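Local coordinates for esterase family protein (Staphylococcus aureus, PDB 7L0A), which probably hydrolyses S-formylglutathione to formate and glutathione, as a serine esterase of the alpha/beta-hydrolase clan, at residues L14-P19 with L104-Y109; I21-N26 with N84-A89; H97-Y102 with I136-T141; K118-N123 with K145-V150. All blocks are in the same frame, centred on the assembly; numbering follows the deposited sequence. Where two conformers were deposited one is given.

Contact 1 of 4, residues L14-P19 with L104-Y109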
# COMPACT_ATOMS: atom_id res chain seq x y z
N LEU B 14 -2.51 4.09 -1.51
CA LEU B 14 -1.54 4.63 -0.58
C LEU B 14 -1.47 6.14 -0.68
O LEU B 14 -1.32 6.68 -1.78
CB LEU B 14 -0.15 4.00 -0.88
CG LEU B 14 1.05 4.23 0.03
CD1 LEU B 14 1.97 3.02 -0.08
CD2 LEU B 14 1.79 5.52 -0.32
N ASN B 15 -1.57 6.82 0.46
CA ASN B 15 -1.47 8.28 0.58
C ASN B 15 -0.24 8.54 1.43
O ASN B 15 -0.16 8.09 2.56
CB ASN B 15 -2.74 8.85 1.24
CG ASN B 15 -2.75 10.35 1.32
OD1 ASN B 15 -1.74 10.98 1.53
ND2 ASN B 15 -3.94 10.93 1.18
N TYR B 16 0.74 9.26 0.88
CA TYR B 16 1.98 9.48 1.62
C TYR B 16 2.46 10.90 1.39
O TYR B 16 2.06 11.55 0.43
CB TYR B 16 3.08 8.45 1.24
CG TYR B 16 3.78 8.70 -0.07
CD1 TYR B 16 3.11 8.59 -1.31
CD2 TYR B 16 5.09 9.11 -0.09
CE1 TYR B 16 3.78 8.85 -2.51
CE2 TYR B 16 5.74 9.39 -1.27
CZ TYR B 16 5.09 9.27 -2.47
OH TYR B 16 5.74 9.55 -3.65
N HIS B 17 3.29 11.39 2.30
CA HIS B 17 3.98 12.66 2.08
C HIS B 17 5.23 12.44 1.22
O HIS B 17 6.11 11.66 1.57
CB HIS B 17 4.37 13.30 3.41
CG HIS B 17 5.01 14.63 3.23
ND1 HIS B 17 6.37 14.79 3.06
CD2 HIS B 17 4.48 15.87 3.17
CE1 HIS B 17 6.65 16.08 2.92
NE2 HIS B 17 5.51 16.75 2.97
N SER B 18 5.28 13.10 0.07
CA SER B 18 6.39 13.00 -0.86
C SER B 18 7.48 14.00 -0.50
O SER B 18 7.22 15.20 -0.52
CB SER B 18 5.91 13.28 -2.27
OG SER B 18 6.98 13.46 -3.16
N PRO B 19 8.69 13.53 -0.12
CA PRO B 19 9.82 14.46 0.10
C PRO B 19 10.15 15.28 -1.13
O PRO B 19 10.53 16.46 -1.00
CB PRO B 19 10.97 13.53 0.49
CG PRO B 19 10.35 12.22 0.85
CD PRO B 19 9.02 12.11 0.14
N LEU B 104 10.92 8.94 -10.02
CA LEU B 104 12.02 8.10 -9.54
C LEU B 104 11.89 7.85 -8.04
O LEU B 104 12.26 6.78 -7.55
CB LEU B 104 13.36 8.71 -9.91
CG LEU B 104 13.62 8.67 -11.41
CD1 LEU B 104 14.91 9.40 -11.71
CD2 LEU B 104 13.71 7.26 -11.95
N GLU B 105 11.36 8.82 -7.29
CA GLU B 105 11.05 8.60 -5.88
C GLU B 105 10.00 7.51 -5.72
O GLU B 105 10.14 6.63 -4.87
CB GLU B 105 10.57 9.91 -5.25
CG GLU B 105 9.92 9.68 -3.87
CD GLU B 105 9.23 10.92 -3.34
OE1 GLU B 105 8.02 10.93 -3.31
OE2 GLU B 105 9.95 11.93 -3.04
N VAL B 106 8.92 7.57 -6.52
CA VAL B 106 7.88 6.55 -6.42
C VAL B 106 8.50 5.18 -6.68
O VAL B 106 8.26 4.21 -5.94
CB VAL B 106 6.72 6.83 -7.38
CG1 VAL B 106 5.76 5.67 -7.38
CG2 VAL B 106 6.00 8.11 -6.99
N TYR B 107 9.31 5.09 -7.74
CA TYR B 107 10.00 3.84 -8.06
C TYR B 107 10.78 3.33 -6.86
O TYR B 107 10.64 2.16 -6.46
CB TYR B 107 10.93 4.05 -9.27
CG TYR B 107 11.65 2.78 -9.68
CD1 TYR B 107 12.77 2.32 -8.97
CD2 TYR B 107 11.22 2.03 -10.76
CE1 TYR B 107 13.39 1.11 -9.32
CE2 TYR B 107 11.85 0.85 -11.14
CZ TYR B 107 12.93 0.40 -10.42
OH TYR B 107 13.54 -0.79 -10.77
N ASP B 108 11.61 4.19 -6.27
CA ASP B 108 12.46 3.77 -5.17
C ASP B 108 11.62 3.34 -3.97
O ASP B 108 11.88 2.29 -3.37
CB ASP B 108 13.42 4.89 -4.79
CG ASP B 108 14.56 5.06 -5.79
OD1 ASP B 108 14.74 4.20 -6.69
OD2 ASP B 108 15.29 6.07 -5.67
N TYR B 109 10.60 4.14 -3.61
CA TYR B 109 9.78 3.87 -2.43
C TYR B 109 9.06 2.53 -2.55
O TYR B 109 9.10 1.69 -1.64
CB TYR B 109 8.80 5.03 -2.25
CG TYR B 109 7.84 5.00 -1.09
CD1 TYR B 109 8.25 4.66 0.20
CD2 TYR B 109 6.52 5.36 -1.27
CE1 TYR B 109 7.38 4.64 1.25
CE2 TYR B 109 5.62 5.34 -0.22
CZ TYR B 109 6.07 5.00 1.05
OH TYR B 109 5.17 5.01 2.10
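Two hydroxyls, those of Y16 and S18, converge on a single carboxylate oxygen, OE1 of E105. From Y16 OH to E105 OE1 the distance is 2.7 Å, and the phenol donates to the anti lone pair, the one turned away from the other oxygen. S18 OG, also 2.7 Å from E105 OE1, donates to the syn lone pair. Tyrosine and glutamate meet tip to tip, with OE1 in the plane of the Y16 ring and the carboxylate turned 73° from it. The glutamate spans the gap because CG stands anti to its backbone N (chi1 166°) and the chain beyond is extended. Its second oxygen, OE2, is hydrogen-bonded to T20 OG1, and P19 CD lies 3.3 Å from E105 OE2.

The rest of the contact is built round two tyrosine rings. Y109 CE2 sits over one face of the Y16 ring, displaced toward the rim and 3.8 Å from Y16 CD2. The two side chains run past each other in opposite directions, their planes 31° apart, an oblique pairing. L14 CD2 closes on the edge of the Y109 ring, 3.8 Å from CE2, and V106 CG2 approaches Y16 OH at 3.6 Å.

Strand 9-17 is thereby packed against helix 99-113, while the second subunit continues the sheet beyond L14 and N15 and stacks its F38 on Y109. With three hydroxyls around a buried carboxylate, the chemistry is consistent with an ionised glutamate whose buried charge is stabilised by neutral hydroxyl partners.

Contact 2 of 4, residues I21-N26 with N84-A89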
# COMPACT_ATOMS: atom_id res chain seq x y z
N ILE B 21 8.12 16.24 -3.85
CA ILE B 21 7.13 17.27 -4.17
C ILE B 21 6.90 18.17 -2.98
O ILE B 21 6.60 19.35 -3.15
CB ILE B 21 5.81 16.59 -4.63
CG1 ILE B 21 6.09 15.77 -5.90
CG2 ILE B 21 4.72 17.65 -4.88
CD1 ILE B 21 6.47 16.59 -7.12
N GLY B 22 7.05 17.65 -1.77
CA GLY B 22 6.80 18.41 -0.58
C GLY B 22 5.36 18.48 -0.17
O GLY B 22 5.00 19.34 0.64
N MET B 23 4.51 17.59 -0.68
CA MET B 23 3.12 17.52 -0.26
C MET B 23 2.65 16.08 -0.39
O MET B 23 3.39 15.21 -0.86
CB MET B 23 2.22 18.46 -1.05
CG MET B 23 2.32 18.34 -2.52
SD MET B 23 1.32 19.63 -3.32
CE MET B 23 -0.30 18.97 -2.94
N HIS B 24 1.42 15.84 0.03
CA HIS B 24 0.88 14.49 -0.04
C HIS B 24 0.54 14.11 -1.47
O HIS B 24 0.14 14.95 -2.29
CB HIS B 24 -0.34 14.40 0.84
CG HIS B 24 -0.06 14.65 2.28
ND1 HIS B 24 -0.36 15.84 2.89
CD2 HIS B 24 0.52 13.87 3.23
CE1 HIS B 24 -0.03 15.77 4.16
NE2 HIS B 24 0.54 14.60 4.39
N GLN B 25 0.73 12.82 -1.76
CA GLN B 25 0.48 12.23 -3.06
C GLN B 25 -0.20 10.89 -2.86
O GLN B 25 0.08 10.18 -1.89
CB GLN B 25 1.75 12.01 -3.87
CG GLN B 25 2.42 13.29 -4.32
CD GLN B 25 1.58 14.09 -5.28
OE1 GLN B 25 1.22 13.62 -6.35
NE2 GLN B 25 1.28 15.33 -4.90
N ASN B 26 -1.08 10.55 -3.79
CA ASN B 26 -1.74 9.25 -3.79
C ASN B 26 -1.12 8.33 -4.84
O ASN B 26 -0.76 8.78 -5.94
CB ASN B 26 -3.24 9.38 -4.07
CG ASN B 26 -3.98 10.03 -2.95
OD1 ASN B 26 -3.80 9.66 -1.81
ND2 ASN B 26 -4.83 10.99 -3.26
N ASN B 84 -0.19 9.25 -8.78
CA ASN B 84 -0.79 10.52 -9.16
C ASN B 84 0.29 11.49 -9.63
O ASN B 84 1.34 11.62 -9.02
CB ASN B 84 -1.52 11.16 -7.99
CG ASN B 84 -2.13 12.48 -8.36
OD1 ASN B 84 -3.12 12.55 -9.09
ND2 ASN B 84 -1.51 13.57 -7.88
N VAL B 85 -0.00 12.20 -10.72
CA VAL B 85 0.90 13.22 -11.25
C VAL B 85 0.15 14.55 -11.30
O VAL B 85 -0.88 14.67 -11.97
CB VAL B 85 1.44 12.82 -12.63
CG1 VAL B 85 2.37 13.90 -13.15
CG2 VAL B 85 2.10 11.48 -12.57
N ASP B 86 0.62 15.50 -10.51
CA ASP B 86 0.03 16.84 -10.52
C ASP B 86 0.57 17.64 -11.71
O ASP B 86 1.73 17.49 -12.10
CB ASP B 86 0.36 17.61 -9.24
CG ASP B 86 -0.38 17.08 -8.03
OD1 ASP B 86 -1.50 16.54 -8.20
OD2 ASP B 86 0.17 17.20 -6.91
N HIS B 87 -0.28 18.50 -12.28
CA HIS B 87 0.16 19.33 -13.40
C HIS B 87 1.43 20.11 -13.07
O HIS B 87 2.31 20.26 -13.92
CB HIS B 87 -0.93 20.32 -13.81
CG HIS B 87 -2.09 19.67 -14.49
ND1 HIS B 87 -2.97 20.39 -15.27
CD2 HIS B 87 -2.52 18.39 -14.52
CE1 HIS B 87 -3.89 19.57 -15.75
NE2 HIS B 87 -3.62 18.35 -15.32
N SER B 88 1.51 20.63 -11.86
CA SER B 88 2.63 21.50 -11.50
C SER B 88 3.95 20.74 -11.45
O SER B 88 5.01 21.38 -11.49
CB SER B 88 2.35 22.16 -10.15
OG SER B 88 1.92 21.19 -9.20
N ALA B 89 3.93 19.40 -11.40
CA ALA B 89 5.18 18.65 -11.34
C ALA B 89 6.01 18.84 -12.60
O ALA B 89 7.25 18.83 -12.55
CB ALA B 89 4.91 17.16 -11.11
O HOH W 1 2.90 14.82 -8.63
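Q25 OE1 is gripped by two donors: the side-chain amide of N84 and a water. N84 ND2 lies 3.1 Å from Q25 OE1 in a nearly straight bond (N-H...O 166°), the donor somewhat tilted from the carbonyl plane of the glutamine. The water, also donating to OE1, accepts from D86 N and so ties the same oxygen to the opposing backbone. At the other end of the amide, Q25 NE2 donates to D86 OD2 over 3.0 Å. These two side chains meet tip to tip, the amide and carboxylate planes 83° apart, and NE2 meets OD2 from above the carboxylate plane.

Q25 gets there through a bend at chi2 (-65°), which swings CD aside from an extended course. N84 ND2 also reaches D86 OD1, 3.0 Å away, so Q25, N84 and D86 form a closed ring of amide and carboxylate bonds that fixes which end of each amide faces which partner. Beside it, N84 N donates to N26 O at 2.9 Å, joining the two backbones directly. Further along, I21 CD1 packs loosely on A89 CB, 4.3 Å apart.

Y102 of helix 99-113 lies against Q25, and its OH is hydrogen-bonded to N84 O. The arrangement joins the start of strand 24-32 to the loop leaving strand 79-83, its antiparallel neighbour in the central sheet, and belongs to the strand-end loops of an alpha/beta-hydrolase fold.

Contact 3 of 4, residues H97-Y102 with I136-T141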
# COMPACT_ATOMS: atom_id res chain seq x y z
N HIS B 97 13.04 18.65 -7.81
CA HIS B 97 11.73 18.50 -7.17
C HIS B 97 10.63 18.40 -8.20
O HIS B 97 9.47 18.72 -7.90
CB HIS B 97 11.48 19.68 -6.25
CG HIS B 97 12.50 19.80 -5.17
ND1 HIS B 97 12.34 19.22 -3.93
CD2 HIS B 97 13.72 20.39 -5.16
CE1 HIS B 97 13.41 19.48 -3.19
NE2 HIS B 97 14.26 20.17 -3.92
N SER B 98 10.96 17.97 -9.41
CA SER B 98 10.05 17.98 -10.55
C SER B 98 9.58 16.56 -10.86
O SER B 98 9.99 15.59 -10.22
CB SER B 98 10.74 18.61 -11.76
OG SER B 98 11.03 20.00 -11.55
N TYR B 99 8.69 16.47 -11.86
CA TYR B 99 8.15 15.21 -12.37
C TYR B 99 9.18 14.09 -12.46
O TYR B 99 8.93 12.98 -11.97
CB TYR B 99 7.53 15.48 -13.76
CG TYR B 99 7.04 14.26 -14.51
CD1 TYR B 99 5.85 13.67 -14.16
CD2 TYR B 99 7.75 13.73 -15.56
CE1 TYR B 99 5.40 12.53 -14.80
CE2 TYR B 99 7.31 12.58 -16.21
CZ TYR B 99 6.11 12.01 -15.84
OH TYR B 99 5.65 10.88 -16.50
N TYR B 100 10.31 14.37 -13.10
CA TYR B 100 11.37 13.37 -13.26
C TYR B 100 11.79 12.81 -11.91
O TYR B 100 11.79 11.58 -11.70
CB TYR B 100 12.56 14.00 -13.97
CG TYR B 100 13.75 13.12 -14.18
CD1 TYR B 100 13.82 12.25 -15.26
CD2 TYR B 100 14.82 13.18 -13.32
CE1 TYR B 100 14.97 11.46 -15.46
CE2 TYR B 100 15.93 12.38 -13.49
CZ TYR B 100 15.99 11.53 -14.56
OH TYR B 100 17.11 10.74 -14.73
N ASP B 101 12.09 13.69 -10.95
CA ASP B 101 12.57 13.25 -9.65
C ASP B 101 11.48 12.51 -8.89
O ASP B 101 11.76 11.56 -8.15
CB ASP B 101 13.05 14.46 -8.86
CG ASP B 101 13.96 15.35 -9.71
OD1 ASP B 101 15.15 14.97 -9.86
OD2 ASP B 101 13.48 16.38 -10.27
N TYR B 102 10.25 12.98 -9.04
CA TYR B 102 9.12 12.40 -8.32
C TYR B 102 8.84 10.97 -8.78
O TYR B 102 8.64 10.07 -7.95
CB TYR B 102 7.89 13.28 -8.50
CG TYR B 102 6.59 12.66 -8.08
CD1 TYR B 102 6.37 12.24 -6.78
CD2 TYR B 102 5.58 12.44 -9.02
CE1 TYR B 102 5.15 11.66 -6.41
CE2 TYR B 102 4.38 11.84 -8.67
CZ TYR B 102 4.19 11.47 -7.37
OH TYR B 102 2.98 10.88 -7.01
N ILE B 136 9.04 7.97 -22.58
CA ILE B 136 10.20 8.07 -23.46
C ILE B 136 11.33 8.83 -22.78
O ILE B 136 12.51 8.48 -22.96
CB ILE B 136 9.81 8.71 -24.81
CG1 ILE B 136 10.90 8.46 -25.86
CG2 ILE B 136 9.55 10.19 -24.73
CD1 ILE B 136 11.03 7.01 -26.29
N LYS B 137 11.02 9.81 -21.92
CA LYS B 137 12.11 10.48 -21.19
C LYS B 137 12.82 9.51 -20.25
O LYS B 137 14.05 9.50 -20.17
CB LYS B 137 11.57 11.69 -20.42
CG LYS B 137 12.62 12.34 -19.55
CD LYS B 137 12.31 13.79 -19.22
CE LYS B 137 13.51 14.41 -18.47
NZ LYS B 137 13.48 15.90 -18.42
N PHE B 138 12.07 8.67 -19.52
CA PHE B 138 12.70 7.69 -18.63
C PHE B 138 13.41 6.61 -19.42
O PHE B 138 14.47 6.15 -19.00
CB PHE B 138 11.66 7.09 -17.66
CG PHE B 138 11.16 8.08 -16.64
CD1 PHE B 138 12.03 8.63 -15.70
CD2 PHE B 138 9.84 8.47 -16.63
CE1 PHE B 138 11.57 9.56 -14.79
CE2 PHE B 138 9.36 9.39 -15.71
CZ PHE B 138 10.24 9.95 -14.80
N ALA B 139 12.87 6.20 -20.57
CA ALA B 139 13.57 5.23 -21.41
C ALA B 139 14.94 5.73 -21.85
O ALA B 139 15.87 4.92 -21.96
CB ALA B 139 12.74 4.89 -22.65
N LEU B 140 15.08 7.03 -22.09
CA LEU B 140 16.30 7.58 -22.63
C LEU B 140 17.23 8.16 -21.57
O LEU B 140 18.36 8.52 -21.92
CB LEU B 140 15.98 8.67 -23.66
CG LEU B 140 15.16 8.24 -24.88
CD1 LEU B 140 14.65 9.39 -25.73
CD2 LEU B 140 15.98 7.30 -25.78
N THR B 141 16.81 8.25 -20.31
CA THR B 141 17.65 8.71 -19.21
C THR B 141 17.86 7.67 -18.11
O THR B 141 18.82 7.79 -17.34
CB THR B 141 17.07 9.98 -18.58
OG1 THR B 141 15.77 9.69 -18.04
CG2 THR B 141 16.98 11.11 -19.62
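The rings of Y100 and F138 lie almost parallel, their planes 13° apart, yet they are displaced so that little of one ring lies over the other. Their centroids are 5.5 Å apart, and the closest approach, 3.5 Å, is between Y100 CD1 and F138 CE1. Y99 meets the phenylalanine more steeply: its plane is turned 43° from that of F138, and Y99 CE2 comes within 3.8 Å of F138 CE2. F138 reaches between two consecutive tyrosines of helix 99-113, touching Y100 with CE1 and Y99 with CE2.

Round the Y100 ring, K137 crosses at about a right angle, bringing CE to 3.9 Å from Y100 CD1. T141 runs past it in the opposite direction, and T141 OG1 lies in the ring plane, 3.2 Å from Y100 CE1. T141 OG1 donates to K137 O, 2.7 Å away. The polar ends have partners beyond the two segments: Y100 OH bonds to Q142 and K137 NZ to the carbonyl of E185.

Helices 99-113 and 130-141 are thus joined by an aromatic cluster that rests through Y99 and F138 on L53 of strand 49-53; Y99 also touches the probable nucleophile elbow. With no hydrogen bond between the segments, their association implies aromatic and apolar dispersion.

Contact 4 of 4, residues K118-N123 with K145-V150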
# COMPACT_ATOMS: atom_id res chain seq x y z
N LYS B 118 13.89 -5.83 -8.29
CA LYS B 118 14.79 -4.73 -8.58
C LYS B 118 15.63 -4.96 -9.81
O LYS B 118 16.43 -4.09 -10.17
CB LYS B 118 15.68 -4.47 -7.38
CG LYS B 118 14.91 -3.98 -6.16
CD LYS B 118 15.74 -3.95 -4.90
CE LYS B 118 14.95 -3.36 -3.74
NZ LYS B 118 15.78 -3.21 -2.51
N LYS B 119 15.46 -6.11 -10.47
CA LYS B 119 16.20 -6.40 -11.68
C LYS B 119 15.62 -5.67 -12.89
O LYS B 119 14.40 -5.63 -13.08
CB LYS B 119 16.19 -7.90 -11.97
CG LYS B 119 16.69 -8.75 -10.81
CD LYS B 119 16.56 -10.23 -11.16
CE LYS B 119 16.94 -11.08 -9.96
NZ LYS B 119 18.21 -10.61 -9.36
N ARG B 120 16.51 -5.16 -13.73
CA ARG B 120 16.12 -4.46 -14.95
C ARG B 120 15.17 -5.30 -15.80
O ARG B 120 14.18 -4.77 -16.33
CB ARG B 120 17.37 -4.08 -15.75
CG ARG B 120 17.06 -3.47 -17.11
CD ARG B 120 18.34 -3.03 -17.83
NE ARG B 120 18.00 -2.20 -18.97
CZ ARG B 120 17.76 -2.66 -20.20
NH1 ARG B 120 17.84 -3.96 -20.47
NH2 ARG B 120 17.45 -1.79 -21.17
N ASP B 121 15.48 -6.59 -15.97
CA ASP B 121 14.67 -7.43 -16.85
C ASP B 121 13.25 -7.58 -16.36
O ASP B 121 12.38 -8.04 -17.12
CB ASP B 121 15.29 -8.82 -16.99
CG ASP B 121 16.43 -8.86 -17.99
OD1 ASP B 121 16.66 -7.83 -18.67
OD2 ASP B 121 17.09 -9.91 -18.09
N ASP B 122 12.97 -7.24 -15.09
CA ASP B 122 11.65 -7.38 -14.49
C ASP B 122 10.92 -6.06 -14.33
O ASP B 122 9.87 -6.02 -13.69
CB ASP B 122 11.75 -8.06 -13.11
CG ASP B 122 12.27 -9.47 -13.16
OD1 ASP B 122 12.01 -10.22 -14.14
OD2 ASP B 122 12.96 -9.85 -12.18
N ASN B 123 11.44 -4.96 -14.88
CA ASN B 123 10.85 -3.65 -14.69
C ASN B 123 10.55 -2.96 -16.01
O ASN B 123 11.42 -2.88 -16.89
CB ASN B 123 11.77 -2.77 -13.85
CG ASN B 123 11.65 -3.05 -12.36
OD1 ASN B 123 10.73 -2.53 -11.70
ND2 ASN B 123 12.51 -3.90 -11.85
N LYS B 145 17.46 0.99 -15.90
CA LYS B 145 16.44 0.65 -14.91
C LYS B 145 15.28 -0.14 -15.50
O LYS B 145 14.70 -0.98 -14.81
CB LYS B 145 15.92 1.95 -14.28
CG LYS B 145 15.10 1.83 -13.02
CD LYS B 145 14.97 3.22 -12.35
CE LYS B 145 15.65 3.27 -10.98
NZ LYS B 145 16.88 4.07 -10.92
N PHE B 146 14.94 0.10 -16.76
CA PHE B 146 13.77 -0.50 -17.37
C PHE B 146 14.18 -1.30 -18.60
O PHE B 146 14.90 -0.80 -19.46
CB PHE B 146 12.76 0.56 -17.79
CG PHE B 146 12.29 1.43 -16.66
CD1 PHE B 146 11.35 0.96 -15.76
CD2 PHE B 146 12.80 2.71 -16.50
CE1 PHE B 146 10.93 1.75 -14.73
CE2 PHE B 146 12.38 3.51 -15.46
CZ PHE B 146 11.42 3.03 -14.58
N ALA B 147 13.69 -2.54 -18.68
CA ALA B 147 14.01 -3.39 -19.82
C ALA B 147 13.15 -3.05 -21.03
O ALA B 147 13.58 -3.30 -22.17
CB ALA B 147 13.81 -4.85 -19.46
N LYS B 148 11.96 -2.53 -20.79
CA LYS B 148 10.97 -2.31 -21.84
C LYS B 148 10.20 -1.05 -21.49
O LYS B 148 9.93 -0.79 -20.31
CB LYS B 148 10.00 -3.48 -21.98
CG LYS B 148 10.71 -4.80 -22.29
CD LYS B 148 9.71 -5.93 -22.44
CE LYS B 148 10.43 -7.26 -22.53
NZ LYS B 148 9.56 -8.33 -23.09
N ALA B 149 9.81 -0.29 -22.52
CA ALA B 149 9.09 0.97 -22.38
C ALA B 149 8.03 1.04 -23.47
O ALA B 149 8.32 0.71 -24.63
CB ALA B 149 10.07 2.17 -22.51
N VAL B 150 6.83 1.48 -23.11
CA VAL B 150 5.69 1.52 -24.01
C VAL B 150 5.05 2.91 -23.98
O VAL B 150 4.12 3.19 -23.20
CB VAL B 150 4.65 0.45 -23.63
CG1 VAL B 150 3.50 0.46 -24.62
CG2 VAL B 150 5.27 -0.94 -23.56
O HOH W 2 15.55 -2.14 -12.53
O HOH W 3 15.76 -5.11 -22.77
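One face of the R120 guanidinium is covered by A147 CA, which stands 3.8 Å above the plane and over its centre; F146 O lies over the same face, while K145 N is near the edge. In the alpha/beta-hydrolase fold this contact joins the approaches to two adjacent parallel strands, 123-128 and 148-152, with helix 130-141 as the crossover between them. With CG anti to its backbone N (chi1 174°) and the chain extended to NE, R120 brings its guanidinium over A147. R120 NE donates to G143 O rather than to F146 O, and a water links R120 NH1 to A147 O.

The F146 ring carries K145 CG over one face, offset toward the rim, with N123 O near its edge. N123 O accepts the direct backbone bond from A147 N at 2.9 Å. F146 CA makes a CA-H...O contact with N123 O, 3.4 Å away. A147 CB presses on R120 O, 3.2 Å away.

Within 118-123, K119 O accepts from D122 N and N123 ND2, which reach it from opposite faces of its plane and brace the 3-10 turn. A second water bridges the segments, donating to K118 O and, at 2.7 Å, to K145 O.

Overall arrangement
The four contacts illustrate how one helix can link several parts of a fold: helix 99-113 supplies a segment to contacts 1 and 3 and touches the other two. Contacts 1 and 2, with centres about 10 Å apart, share the hairpin of strands 9-17 and 24-32, where Y16 O and Q25 N are 2.9 Å apart. Contact 3 meets contact 2 through the backbone pair A89 O and Y99 N, 2.9 Å apart, and Y107 packs on N123, K145 and F146 of contact 4. Contacts 2 and 4 do not touch, their nearest atoms about 13 Å apart. Contact 3 comes near the predicted active site: the side chain of Y99 is about 10 Å from that of S129 and from a bound magnesium ion.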